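Local coordinates for protein putative cathepsin d (Ixodes ricinus, PDB 5N7N) that probably cleaves proteins as an aspartic endopeptidase of the pepsin-like A1 family and is captured here in its zymogen form, at residues A[5-10]-A[39-44]; A[33-38]-A[99-104]; A[54-59]-A[144-149]; A[61-66]-A[157-162]. All blocks are in the same frame, centred on the assembly; numbering follows the deposited sequence.

Contact 1: residues A[5-10]-A[39-44]; sequences PLTRFK and VYYGPI. Unlike the reference sequence in segment 39-44: Val-39 (reference Glu).
Val-39, just ahead of strand 40-44, meets Phe-9 and Arg-8 where the antiparallel pairing of a pepsin-like zymogen's N-terminal strand with the body of the enzyme begins. Its O accepts a hydrogen bond from Phe-9 N at 3.0 Å, and its CA sits over one face of the Phe-9 ring, off-centre, in a CH-pi contact. CG1 of Val-39 lies 3.6 Å from Arg-8 CG, the two side chains running the same way. Tyr-40 forms the non-hydrogen-bonded pair with Arg-8; its CE1 meets Arg-8 CG at 3.5 Å, while its OH reaches weakly to Asn-183 O. Tyr-41 is the hydrogen-bonded partner of Thr-7: its O accepts from Thr-7 N at 2.9 Å and its N donates to Thr-7 O at 3.0 Å. With CG held between the backbone N and the carbonyl carbon (chi1 69°), the Tyr-41 ring settles against Thr-7, whose CB covers one face, and turns an edge to Phe-9 CD1. The two ring planes are inclined by 39°. At Gly-42 the neighbour is the isobutyl group of Leu-6, whose CD2 lies 4.0 Å from Gly-42 N. Pro-43 ends the contact, its CD 3.6 Å from Pro-5 O.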
loop_
_atom_site.group_PDB
_atom_site.type_symbol
_atom_site.label_atom_id
_atom_site.label_comp_id
_atom_site.label_asym_id
_atom_site.label_seq_id
_atom_site.Cartn_x
_atom_site.Cartn_y
_atom_site.Cartn_z
ATOM N N PRO A 5 12.156 3.786 -9.157
ATOM C CA PRO A 5 12.138 2.335 -9.157
ATOM C C PRO A 5 11.818 1.800 -7.762
ATOM O O PRO A 5 12.366 2.279 -6.761
ATOM C CB PRO A 5 13.569 1.970 -9.573
ATOM C CG PRO A 5 14.416 3.131 -9.131
ATOM C CD PRO A 5 13.507 4.297 -8.837
ATOM N N LEU A 6 10.944 0.802 -7.711
ATOM C CA LEU A 6 10.552 0.171 -6.473
ATOM C C LEU A 6 11.254 -1.174 -6.267
ATOM O O LEU A 6 11.512 -1.920 -7.223
ATOM C CB LEU A 6 9.031 -0.012 -6.439
ATOM C CG LEU A 6 8.211 1.278 -6.434
ATOM C CD1 LEU A 6 6.724 0.962 -6.504
ATOM C CD2 LEU A 6 8.534 2.087 -5.181
ATOM N N THR A 7 11.566 -1.469 -5.005
ATOM C CA THR A 7 12.109 -2.755 -4.618
ATOM C C THR A 7 11.109 -3.462 -3.714
ATOM O O THR A 7 10.518 -2.850 -2.822
ATOM C CB THR A 7 13.453 -2.606 -3.905
ATOM O OG1 THR A 7 14.304 -1.759 -4.687
ATOM C CG2 THR A 7 14.117 -3.975 -3.712
ATOM N N ARG A 8 10.930 -4.754 -3.970
ATOM C CA ARG A 8 10.020 -5.609 -3.217
ATOM C C ARG A 8 10.838 -6.341 -2.168
ATOM O O ARG A 8 11.959 -6.745 -2.443
ATOM C CB ARG A 8 9.337 -6.621 -4.153
ATOM C CG ARG A 8 8.055 -7.220 -3.592
ATOM C CD ARG A 8 7.615 -8.458 -4.356
ATOM N NE ARG A 8 8.229 -9.657 -3.772
ATOM C CZ ARG A 8 7.672 -10.458 -2.855
ATOM N NH1 ARG A 8 6.433 -10.245 -2.391
ATOM N NH2 ARG A 8 8.367 -11.505 -2.398
ATOM N N PHE A 9 10.280 -6.498 -0.971
ATOM C CA PHE A 9 10.914 -7.273 0.103
ATOM C C PHE A 9 9.857 -8.046 0.873
ATOM O O PHE A 9 8.692 -7.677 0.899
ATOM C CB PHE A 9 11.678 -6.356 1.069
ATOM C CG PHE A 9 10.793 -5.372 1.807
ATOM C CD1 PHE A 9 10.473 -4.140 1.236
ATOM C CD2 PHE A 9 10.279 -5.681 3.060
ATOM C CE1 PHE A 9 9.662 -3.235 1.901
ATOM C CE2 PHE A 9 9.461 -4.787 3.728
ATOM C CZ PHE A 9 9.153 -3.561 3.150
ATOM N N LYS A 10 10.290 -9.103 1.534
ATOM C CA LYS A 10 9.405 -9.928 2.325
ATOM C C LYS A 10 8.974 -9.140 3.572
ATOM O O LYS A 10 9.816 -8.663 4.334
ATOM C CB LYS A 10 10.132 -11.218 2.706
ATOM C CG LYS A 10 9.295 -12.239 3.458
ATOM C CD LYS A 10 10.130 -13.421 3.941
ATOM C CE LYS A 10 10.668 -14.250 2.780
ATOM N NZ LYS A 10 11.200 -15.567 3.223
ATOM N N VAL A 39 5.482 -3.727 1.770
ATOM C CA VAL A 39 6.246 -4.640 0.925
ATOM C C VAL A 39 7.087 -3.971 -0.176
ATOM O O VAL A 39 8.012 -4.608 -0.675
ATOM C CB VAL A 39 5.298 -5.742 0.378
ATOM C CG1 VAL A 39 5.870 -6.494 -0.823
ATOM C CG2 VAL A 39 4.983 -6.753 1.480
ATOM N N TYR A 40 6.818 -2.706 -0.523
ATOM C CA TYR A 40 7.545 -2.006 -1.588
ATOM C C TYR A 40 8.137 -0.686 -1.100
ATOM O O TYR A 40 7.411 0.129 -0.538
ATOM C CB TYR A 40 6.607 -1.724 -2.775
ATOM C CG TYR A 40 6.134 -2.975 -3.506
ATOM C CD1 TYR A 40 6.863 -3.503 -4.582
ATOM C CD2 TYR A 40 4.957 -3.635 -3.123
ATOM C CE1 TYR A 40 6.438 -4.645 -5.247
ATOM C CE2 TYR A 40 4.525 -4.784 -3.784
ATOM C CZ TYR A 40 5.267 -5.284 -4.842
ATOM O OH TYR A 40 4.846 -6.419 -5.493
ATOM N N TYR A 41 9.429 -0.453 -1.354
ATOM C CA TYR A 41 10.053 0.836 -1.052
ATOM C C TYR A 41 10.771 1.412 -2.246
ATOM O O TYR A 41 11.073 0.716 -3.197
ATOM C CB TYR A 41 11.032 0.740 0.139
ATOM C CG TYR A 41 12.294 -0.039 -0.123
ATOM C CD1 TYR A 41 13.386 0.562 -0.732
ATOM C CD2 TYR A 41 12.403 -1.368 0.239
ATOM C CE1 TYR A 41 14.558 -0.134 -0.989
ATOM C CE2 TYR A 41 13.573 -2.089 -0.013
ATOM C CZ TYR A 41 14.652 -1.452 -0.628
ATOM O OH TYR A 41 15.825 -2.105 -0.903
ATOM N N GLY A 42 11.078 2.694 -2.154
ATOM C CA GLY A 42 11.801 3.404 -3.199
ATOM C C GLY A 42 12.614 4.523 -2.577
ATOM O O GLY A 42 12.325 4.948 -1.445
ATOM N N PRO A 43 13.640 5.001 -3.294
ATOM C CA PRO A 43 14.512 6.004 -2.702
ATOM C C PRO A 43 14.028 7.442 -2.928
ATOM O O PRO A 43 13.423 7.755 -3.958
ATOM C CB PRO A 43 15.848 5.764 -3.421
ATOM C CG PRO A 43 15.441 5.260 -4.783
ATOM C CD PRO A 43 14.041 4.692 -4.678
ATOM N N ILE A 44 14.284 8.280 -1.934
ATOM C CA ILE A 44 14.108 9.728 -2.010
ATOM C C ILE A 44 15.333 10.315 -1.344
ATOM O O ILE A 44 16.121 9.591 -0.754
ATOM C CB ILE A 44 12.879 10.223 -1.208
ATOM C CG1 ILE A 44 12.965 9.790 0.274
ATOM C CG2 ILE A 44 11.603 9.699 -1.831
ATOM C CD1 ILE A 44 12.086 10.588 1.216
#

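Contact 2: residues A[33-38]-A[99-104]; sequences VNLLDV and IVYGSG
The isopropyl group of Val-33 rests on the Tyr-101 ring, the tyrosine of the flap that hangs over the active-site cleft in pepsin-like proteases. From Tyr-101 CB, which lies 3.5 Å from Val-33 O, the side chain runs alongside the valine, one ring face against it. Val-33 CB stands 3.5 Å from the ring centroid, only 9° off the normal, in a well-centred CH-pi contact. CE2 meets Val-33 CG1 at 3.4 Å, and Leu-35 CD2 approaches the same carbon near the ring plane. CZ again faces Val-33 CB, and the phenolic OH accepts from the indole N-H of Trp-65 (NE1), which fixes the far end of the ring.

Two hydrogen bonds tie the segments, one between backbones and one from a backbone amide to a side chain. Gly-102 N donates to Val-33 O at 2.8 Å, and Leu-35 N donates to Ser-103 OG at 2.9 Å; chi1 of 39° swings that hydroxyl between the serine's own N and carbonyl carbon, facing the Leu-35 amide. Asn-34 OD1 accepts from Leu-36 N in an Asx turn, while its ND2 is turned to Tyr-28 OH. A water links Val-33 N to Val-100 O.

Hydrogen bonds therefore tie 33-38 to the flap while Val-33 covers one face of the Tyr-101 ring, consistent with the N-terminal region of the zymogen lying in the cleft beside the predicted catalytic Asp-58.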
loop_
_atom_site.group_PDB
_atom_site.type_symbol
_atom_site.label_atom_id
_atom_site.label_comp_id
_atom_site.label_asym_id
_atom_site.label_seq_id
_atom_site.Cartn_x
_atom_site.Cartn_y
_atom_site.Cartn_z
ATOM N N VAL A 33 -2.159 2.525 8.222
ATOM C CA VAL A 33 -0.851 2.051 7.798
ATOM C C VAL A 33 -0.416 1.009 8.820
ATOM O O VAL A 33 -0.653 1.178 10.023
ATOM C CB VAL A 33 0.185 3.184 7.770
ATOM C CG1 VAL A 33 1.534 2.682 7.272
ATOM C CG2 VAL A 33 -0.294 4.317 6.885
ATOM N N ASN A 34 0.184 -0.072 8.340
ATOM C CA ASN A 34 0.772 -1.074 9.216
ATOM C C ASN A 34 2.139 -1.471 8.663
ATOM O O ASN A 34 2.243 -2.058 7.590
ATOM C CB ASN A 34 -0.154 -2.279 9.353
ATOM C CG ASN A 34 0.206 -3.159 10.543
ATOM O OD1 ASN A 34 1.378 -3.465 10.771
ATOM N ND2 ASN A 34 -0.798 -3.592 11.292
ATOM N N LEU A 35 3.183 -1.150 9.417
ATOM C CA LEU A 35 4.566 -1.376 8.999
ATOM C C LEU A 35 4.930 -2.857 8.926
ATOM O O LEU A 35 5.885 -3.211 8.261
ATOM C CB LEU A 35 5.533 -0.640 9.942
ATOM C CG LEU A 35 5.318 0.868 10.100
ATOM C CD1 LEU A 35 6.363 1.487 11.023
ATOM C CD2 LEU A 35 5.340 1.565 8.761
ATOM N N LEU A 36 4.165 -3.720 9.592
ATOM C CA LEU A 36 4.343 -5.157 9.430
ATOM C C LEU A 36 3.959 -5.670 8.040
ATOM O O LEU A 36 4.424 -6.744 7.652
ATOM C CB LEU A 36 3.529 -5.931 10.480
ATOM C CG LEU A 36 3.801 -5.595 11.950
ATOM C CD1 LEU A 36 2.894 -6.389 12.870
ATOM C CD2 LEU A 36 5.259 -5.855 12.289
ATOM N N ASP A 37 3.136 -4.907 7.306
ATOM C CA ASP A 37 2.500 -5.343 6.042
ATOM C C ASP A 37 3.071 -4.706 4.784
ATOM O O ASP A 37 2.741 -5.119 3.672
ATOM C CB ASP A 37 0.996 -5.035 6.085
ATOM C CG ASP A 37 0.276 -5.805 7.169
ATOM O OD1 ASP A 37 0.548 -7.011 7.305
ATOM O OD2 ASP A 37 -0.570 -5.233 7.896
ATOM N N VAL A 38 3.904 -3.690 4.957
ATOM C CA VAL A 38 4.460 -2.953 3.825
ATOM C C VAL A 38 5.488 -3.813 3.097
ATOM O O VAL A 38 6.246 -4.557 3.728
ATOM C CB VAL A 38 5.077 -1.606 4.255
ATOM C CG1 VAL A 38 4.003 -0.703 4.851
ATOM C CG2 VAL A 38 6.243 -1.807 5.231
ATOM N N ILE A 99 0.485 10.008 14.709
ATOM C CA ILE A 99 -0.299 9.244 13.749
ATOM C C ILE A 99 -0.568 7.869 14.347
ATOM O O ILE A 99 0.344 7.219 14.869
ATOM C CB ILE A 99 0.398 9.033 12.376
ATOM C CG1 ILE A 99 1.326 10.191 11.972
ATOM C CG2 ILE A 99 -0.676 8.846 11.305
ATOM C CD1 ILE A 99 2.272 9.860 10.825
ATOM N N VAL A 100 -1.826 7.444 14.258
ATOM C CA VAL A 100 -2.248 6.131 14.692
ATOM C C VAL A 100 -1.948 5.162 13.565
ATOM O O VAL A 100 -2.471 5.318 12.471
ATOM C CB VAL A 100 -3.754 6.124 15.060
ATOM C CG1 VAL A 100 -4.260 4.714 15.392
ATOM C CG2 VAL A 100 -4.011 7.055 16.243
ATOM N N TYR A 101 -1.071 4.195 13.839
ATOM C CA TYR A 101 -0.759 3.091 12.931
ATOM C C TYR A 101 -1.186 1.768 13.546
ATOM O O TYR A 101 -1.141 1.590 14.765
ATOM C CB TYR A 101 0.744 3.031 12.649
ATOM C CG TYR A 101 1.251 3.924 11.543
ATOM C CD1 TYR A 101 0.594 5.106 11.189
ATOM C CD2 TYR A 101 2.424 3.610 10.869
ATOM C CE1 TYR A 101 1.083 5.928 10.187
ATOM C CE2 TYR A 101 2.919 4.432 9.863
ATOM C CZ TYR A 101 2.243 5.580 9.527
ATOM O OH TYR A 101 2.722 6.392 8.541
ATOM N N GLY A 102 -1.564 0.825 12.684
ATOM C CA GLY A 102 -1.891 -0.535 13.115
ATOM C C GLY A 102 -0.744 -1.232 13.842
ATOM O O GLY A 102 -0.988 -2.087 14.693
ATOM N N SER A 103 0.495 -0.848 13.515
ATOM C CA SER A 103 1.697 -1.394 14.144
ATOM C C SER A 103 2.192 -0.626 15.404
ATOM O O SER A 103 3.245 -0.969 15.940
ATOM C CB SER A 103 2.827 -1.501 13.092
ATOM O OG SER A 103 2.837 -0.383 12.208
ATOM N N GLY A 104 1.430 0.358 15.900
ATOM C CA GLY A 104 1.891 1.250 16.984
ATOM C C GLY A 104 2.162 2.657 16.462
ATOM O O GLY A 104 2.590 2.833 15.329
HETATM O O HOH W 1 -2.367 5.380 9.624
#

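Contact 3: residues A[54-59]-A[144-149]; sequences QVIFDT and DGILGL
Residues 54-58 and 145-148 run as parallel strands, their axes 4.3 Å apart at closest and inclined by 34°, with backbone hydrogen bonds alternating in direction from Asp-144 to Leu-149. At the start Asp-144 also uses its side chain: OD2 accepts from Gln-54 N at 2.9 Å, on its anti side and out of the carboxylate plane, while Asp-144 N returns a bond to Gln-54 O. At the other end Leu-149 N donates to Asp-58 O at 2.8 Å, coming from above the carbonyl plane.

One sheet face carries Val-55, Phe-57 and Leu-147: Val-55 CG2 packs 3.9 Å from Leu-147 CB, and Phe-57 CE2 lies 4.0 Å from Leu-147 CD1. Beyond them Leu-149 CD1 sits at the edge of the Phe-57 ring. The other face brings Ile-56 alongside Ile-146, and Ile-146 CG2 touches Asp-58 CB at 3.9 Å. With CG anti to the backbone N (chi1 -179°), Asp-58 turns its carboxylate to Gly-60 N and Ser-61 OG.

Thr-59 OG1 bonds to Thr-250 N and Ala-248 O, the fireman's grip between the two lobes. The Asp-Thr-Gly turn and the hydrophobic-hydrophobic-Gly strand beside it form the psi structure typical of aspartic protease active sites, where Asp-58 is the predicted catalytic residue.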
loop_
_atom_site.group_PDB
_atom_site.type_symbol
_atom_site.label_atom_id
_atom_site.label_comp_id
_atom_site.label_asym_id
_atom_site.label_seq_id
_atom_site.Cartn_x
_atom_site.Cartn_y
_atom_site.Cartn_z
ATOM N N GLN A 54 15.195 5.314 2.052
ATOM C CA GLN A 54 14.270 4.394 1.434
ATOM C C GLN A 54 12.916 4.570 2.139
ATOM O O GLN A 54 12.844 4.522 3.370
ATOM C CB GLN A 54 14.799 2.954 1.565
ATOM C CG GLN A 54 16.259 2.752 1.107
ATOM C CD GLN A 54 16.477 2.905 -0.394
ATOM O OE1 GLN A 54 15.526 3.040 -1.168
ATOM N NE2 GLN A 54 17.737 2.859 -0.816
ATOM N N VAL A 55 11.857 4.793 1.357
ATOM C CA VAL A 55 10.501 5.014 1.884
ATOM C C VAL A 55 9.457 4.158 1.176
ATOM O O VAL A 55 9.613 3.820 0.006
ATOM C CB VAL A 55 10.054 6.505 1.782
ATOM C CG1 VAL A 55 10.906 7.402 2.678
ATOM C CG2 VAL A 55 10.066 7.021 0.343
ATOM N N ILE A 56 8.368 3.854 1.873
ATOM C CA ILE A 56 7.228 3.215 1.232
ATOM C C ILE A 56 6.378 4.254 0.525
ATOM O O ILE A 56 5.927 5.218 1.141
ATOM C CB ILE A 56 6.379 2.460 2.245
ATOM C CG1 ILE A 56 7.227 1.365 2.873
ATOM C CG2 ILE A 56 5.168 1.825 1.581
ATOM C CD1 ILE A 56 7.096 1.352 4.366
ATOM N N PHE A 57 6.159 4.043 -0.768
ATOM C CA PHE A 57 5.251 4.874 -1.545
ATOM C C PHE A 57 3.856 4.285 -1.372
ATOM O O PHE A 57 3.562 3.203 -1.894
ATOM C CB PHE A 57 5.691 4.928 -2.998
ATOM C CG PHE A 57 6.944 5.717 -3.202
ATOM C CD1 PHE A 57 8.181 5.179 -2.862
ATOM C CD2 PHE A 57 6.895 7.013 -3.713
ATOM C CE1 PHE A 57 9.332 5.915 -3.036
ATOM C CE2 PHE A 57 8.055 7.750 -3.881
ATOM C CZ PHE A 57 9.274 7.195 -3.538
ATOM N N ASP A 58 3.020 5.013 -0.625
ATOM C CA ASP A 58 1.801 4.482 -0.002
ATOM C C ASP A 58 0.557 5.312 -0.343
ATOM O O ASP A 58 0.343 6.423 0.190
ATOM C CB ASP A 58 1.973 4.421 1.520
ATOM C CG ASP A 58 0.752 3.842 2.236
ATOM O OD1 ASP A 58 -0.030 3.087 1.605
ATOM O OD2 ASP A 58 0.569 4.131 3.445
ATOM N N THR A 59 -0.280 4.741 -1.205
ATOM C CA THR A 59 -1.532 5.371 -1.600
ATOM C C THR A 59 -2.564 5.328 -0.467
ATOM O O THR A 59 -3.582 6.013 -0.548
ATOM C CB THR A 59 -2.103 4.727 -2.886
ATOM O OG1 THR A 59 -2.269 3.318 -2.702
ATOM C CG2 THR A 59 -1.158 4.960 -4.065
ATOM N N ASP A 144 13.010 3.262 5.733
ATOM C CA ASP A 144 13.211 4.217 6.807
ATOM C C ASP A 144 11.895 4.830 7.279
ATOM O O ASP A 144 11.598 4.847 8.471
ATOM C CB ASP A 144 14.167 5.298 6.305
ATOM C CG ASP A 144 15.515 4.722 5.907
ATOM O OD1 ASP A 144 16.048 3.892 6.675
ATOM O OD2 ASP A 144 16.027 5.064 4.826
ATOM N N GLY A 145 11.104 5.326 6.342
ATOM C CA GLY A 145 9.818 5.948 6.659
ATOM C C GLY A 145 8.788 5.721 5.578
ATOM O O GLY A 145 8.905 4.779 4.808
ATOM N N ILE A 146 7.766 6.580 5.545
ATOM C CA ILE A 146 6.699 6.513 4.557
ATOM C C ILE A 146 6.563 7.843 3.853
ATOM O O ILE A 146 6.769 8.889 4.459
ATOM C CB ILE A 146 5.341 6.135 5.190
ATOM C CG1 ILE A 146 5.366 4.683 5.655
ATOM C CG2 ILE A 146 4.182 6.289 4.202
ATOM C CD1 ILE A 146 5.751 4.555 7.093
ATOM N N LEU A 147 6.229 7.759 2.557
ATOM C CA LEU A 147 5.791 8.874 1.744
ATOM C C LEU A 147 4.365 8.562 1.252
ATOM O O LEU A 147 4.161 7.670 0.415
ATOM C CB LEU A 147 6.748 9.069 0.566
ATOM C CG LEU A 147 6.574 10.312 -0.330
ATOM C CD1 LEU A 147 7.867 10.645 -1.070
ATOM C CD2 LEU A 147 5.443 10.144 -1.337
ATOM N N GLY A 148 3.394 9.299 1.780
ATOM C CA GLY A 148 1.986 9.087 1.478
ATOM C C GLY A 148 1.559 9.760 0.175
ATOM O O GLY A 148 1.954 10.901 -0.115
ATOM N N LEU A 149 0.754 9.050 -0.611
ATOM C CA LEU A 149 0.289 9.546 -1.911
ATOM C C LEU A 149 -1.226 9.723 -1.959
ATOM O O LEU A 149 -1.808 9.908 -3.036
ATOM C CB LEU A 149 0.763 8.613 -3.029
ATOM C CG LEU A 149 2.281 8.519 -3.205
ATOM C CD1 LEU A 149 2.687 7.227 -3.890
ATOM C CD2 LEU A 149 2.812 9.724 -3.967
#

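Contact 4: residues A[61-66]-A[157-162]; sequences SANLWL and DGVVPV
Ala-62 and Pro-161 have the nearest CA atoms across the two segments, 5.4 Å apart. The proline ring lies against the alanine: its CB is 3.3 Å from Ala-62 O, and its CG is 3.8 Å from Ala-62 CB. A second tight point joins Leu-64 to Val-162, where CD2 of the leucine meets CG2 of the valine at 3.8 Å. Leu-64 reaches it because CG stands anti to the backbone N (chi1 171°), and the two side chains are set at a slant. Off to one side, Asn-63 crosses Val-159 at about a right angle, its OD1 3.3 Å from Val-159 CG2; the polar role of that oxygen is to accept from Val-156 N.

The remainder is looser. A single water bridges the segments, donating to Ala-62 O at 3.1 Å and accepting from Val-162 N at 2.9 Å, so a backbone carbonyl and an amide of the helix's first turn are linked through one water held between buried residues. Asp-157 points away at the exposed end and pairs with Arg-95, and Val-160 points away from 61-66.

Pro-161 occupies the N-cap position of helix 162-168. The contact thereby seats the start of that helix against strand 64-67, while Leu-147 of strand 145-148 and Gln-125 of strand 120-130 touch both Leu-64 and Val-162.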
loop_
_atom_site.group_PDB
_atom_site.type_symbol
_atom_site.label_atom_id
_atom_site.label_comp_id
_atom_site.label_asym_id
_atom_site.label_seq_id
_atom_site.Cartn_x
_atom_site.Cartn_y
_atom_site.Cartn_z
ATOM N N SER A 61 -1.945 6.412 2.664
ATOM C CA SER A 61 -1.708 7.510 3.604
ATOM C C SER A 61 -1.227 8.754 2.868
ATOM O O SER A 61 -0.949 8.698 1.681
ATOM C CB SER A 61 -0.699 7.080 4.655
ATOM O OG SER A 61 0.543 6.744 4.056
ATOM N N ALA A 62 -1.168 9.879 3.568
ATOM C CA ALA A 62 -0.785 11.149 2.948
ATOM C C ALA A 62 0.421 11.864 3.565
ATOM O O ALA A 62 0.786 12.950 3.118
ATOM C CB ALA A 62 -1.992 12.074 2.955
ATOM N N ASN A 63 1.046 11.264 4.570
ATOM C CA ASN A 63 2.147 11.904 5.287
ATOM C C ASN A 63 3.507 11.462 4.779
ATOM O O ASN A 63 3.689 10.305 4.399
ATOM C CB ASN A 63 2.056 11.562 6.770
ATOM C CG ASN A 63 0.766 12.027 7.380
ATOM O OD1 ASN A 63 0.422 13.209 7.265
ATOM N ND2 ASN A 63 0.036 11.116 8.036
ATOM N N LEU A 64 4.452 12.399 4.783
ATOM C CA LEU A 64 5.874 12.096 4.634
ATOM C C LEU A 64 6.528 12.150 6.029
ATOM O O LEU A 64 6.485 13.201 6.683
ATOM C CB LEU A 64 6.537 13.122 3.709
ATOM C CG LEU A 64 8.066 13.106 3.577
ATOM C CD1 LEU A 64 8.566 11.812 2.968
ATOM C CD2 LEU A 64 8.546 14.274 2.748
ATOM N N TRP A 65 7.096 11.034 6.495
ATOM C CA TRP A 65 7.943 11.060 7.692
ATOM C C TRP A 65 9.186 10.183 7.573
ATOM O O TRP A 65 9.180 9.195 6.853
ATOM C CB TRP A 65 7.160 10.680 8.940
ATOM C CG TRP A 65 6.682 9.251 9.034
ATOM C CD1 TRP A 65 5.430 8.807 8.766
ATOM C CD2 TRP A 65 7.429 8.109 9.475
ATOM N NE1 TRP A 65 5.345 7.465 8.989
ATOM C CE2 TRP A 65 6.561 7.007 9.419
ATOM C CE3 TRP A 65 8.755 7.914 9.909
ATOM C CZ2 TRP A 65 6.963 5.718 9.783
ATOM C CZ3 TRP A 65 9.167 6.650 10.243
ATOM C CH2 TRP A 65 8.268 5.552 10.186
ATOM N N LEU A 66 10.231 10.572 8.309
ATOM C CA LEU A 66 11.497 9.851 8.398
ATOM C C LEU A 66 12.036 9.896 9.822
ATOM O O LEU A 66 11.721 10.816 10.565
ATOM C CB LEU A 66 12.525 10.530 7.517
ATOM C CG LEU A 66 12.197 10.495 6.030
ATOM C CD1 LEU A 66 12.887 11.636 5.330
ATOM C CD2 LEU A 66 12.549 9.149 5.430
ATOM N N ASP A 157 -1.804 17.667 10.769
ATOM C CA ASP A 157 -1.692 19.121 10.791
ATOM C C ASP A 157 -0.254 19.551 10.516
ATOM O O ASP A 157 0.673 19.095 11.183
ATOM C CB ASP A 157 -2.140 19.675 12.146
ATOM C CG ASP A 157 -2.205 21.196 12.165
ATOM O OD1 ASP A 157 -2.966 21.762 11.345
ATOM O OD2 ASP A 157 -1.502 21.825 12.999
ATOM N N GLY A 158 -0.077 20.409 9.513
ATOM C CA GLY A 158 1.233 20.946 9.173
ATOM C C GLY A 158 1.919 20.250 8.012
ATOM O O GLY A 158 2.987 20.696 7.588
ATOM N N VAL A 159 1.365 19.145 7.507
ATOM C CA VAL A 159 1.918 18.571 6.287
ATOM C C VAL A 159 0.936 18.652 5.115
ATOM O O VAL A 159 -0.290 18.505 5.274
ATOM C CB VAL A 159 2.555 17.165 6.457
ATOM C CG1 VAL A 159 3.128 16.988 7.841
ATOM C CG2 VAL A 159 1.616 16.027 6.118
ATOM N N VAL A 160 1.530 18.946 3.963
ATOM C CA VAL A 160 0.902 18.948 2.671
ATOM C C VAL A 160 1.584 17.775 1.995
ATOM O O VAL A 160 2.815 17.686 2.012
ATOM C CB VAL A 160 1.194 20.248 1.900
ATOM C CG1 VAL A 160 0.640 20.180 0.481
ATOM C CG2 VAL A 160 0.586 21.442 2.629
ATOM N N PRO A 161 0.801 16.846 1.431
ATOM C CA PRO A 161 1.440 15.648 0.885
ATOM C C PRO A 161 2.390 15.953 -0.256
ATOM O O PRO A 161 2.229 16.966 -0.934
ATOM C CB PRO A 161 0.261 14.811 0.394
ATOM C CG PRO A 161 -0.899 15.285 1.202
ATOM C CD PRO A 161 -0.670 16.740 1.429
ATOM N N VAL A 162 3.360 15.068 -0.460
ATOM C CA VAL A 162 4.406 15.283 -1.461
ATOM C C VAL A 162 3.838 15.564 -2.859
ATOM O O VAL A 162 4.251 16.524 -3.512
ATOM C CB VAL A 162 5.388 14.097 -1.509
ATOM C CG1 VAL A 162 6.275 14.174 -2.747
ATOM C CG2 VAL A 162 6.259 14.076 -0.251
HETATM O O HOH W 2 3.287 12.777 1.337
#

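Contacts 1, 3 and 4 follow connected strands: 40-46 pairs with 51-58, which pairs with 145-148, and that strand in turn pairs with 64-67. Centres of contacts 1 and 3 lie about 9 Å apart, and those of contacts 3 and 4 about 10 Å; contact 1 is about 19 Å from contact 4. Contact 1 closes before contacts 3 and 4 open, whereas the segments of these two alternate along the chain. Contact 2 alternates with all three and lies about 12 Å from contact 3, where Val-33 packs on Asp-58. The strand framework thus carries the predicted active site; contact 2 lies at that site, while contact 1 adds the N-terminal strand to the framework, consistent with a zymogen.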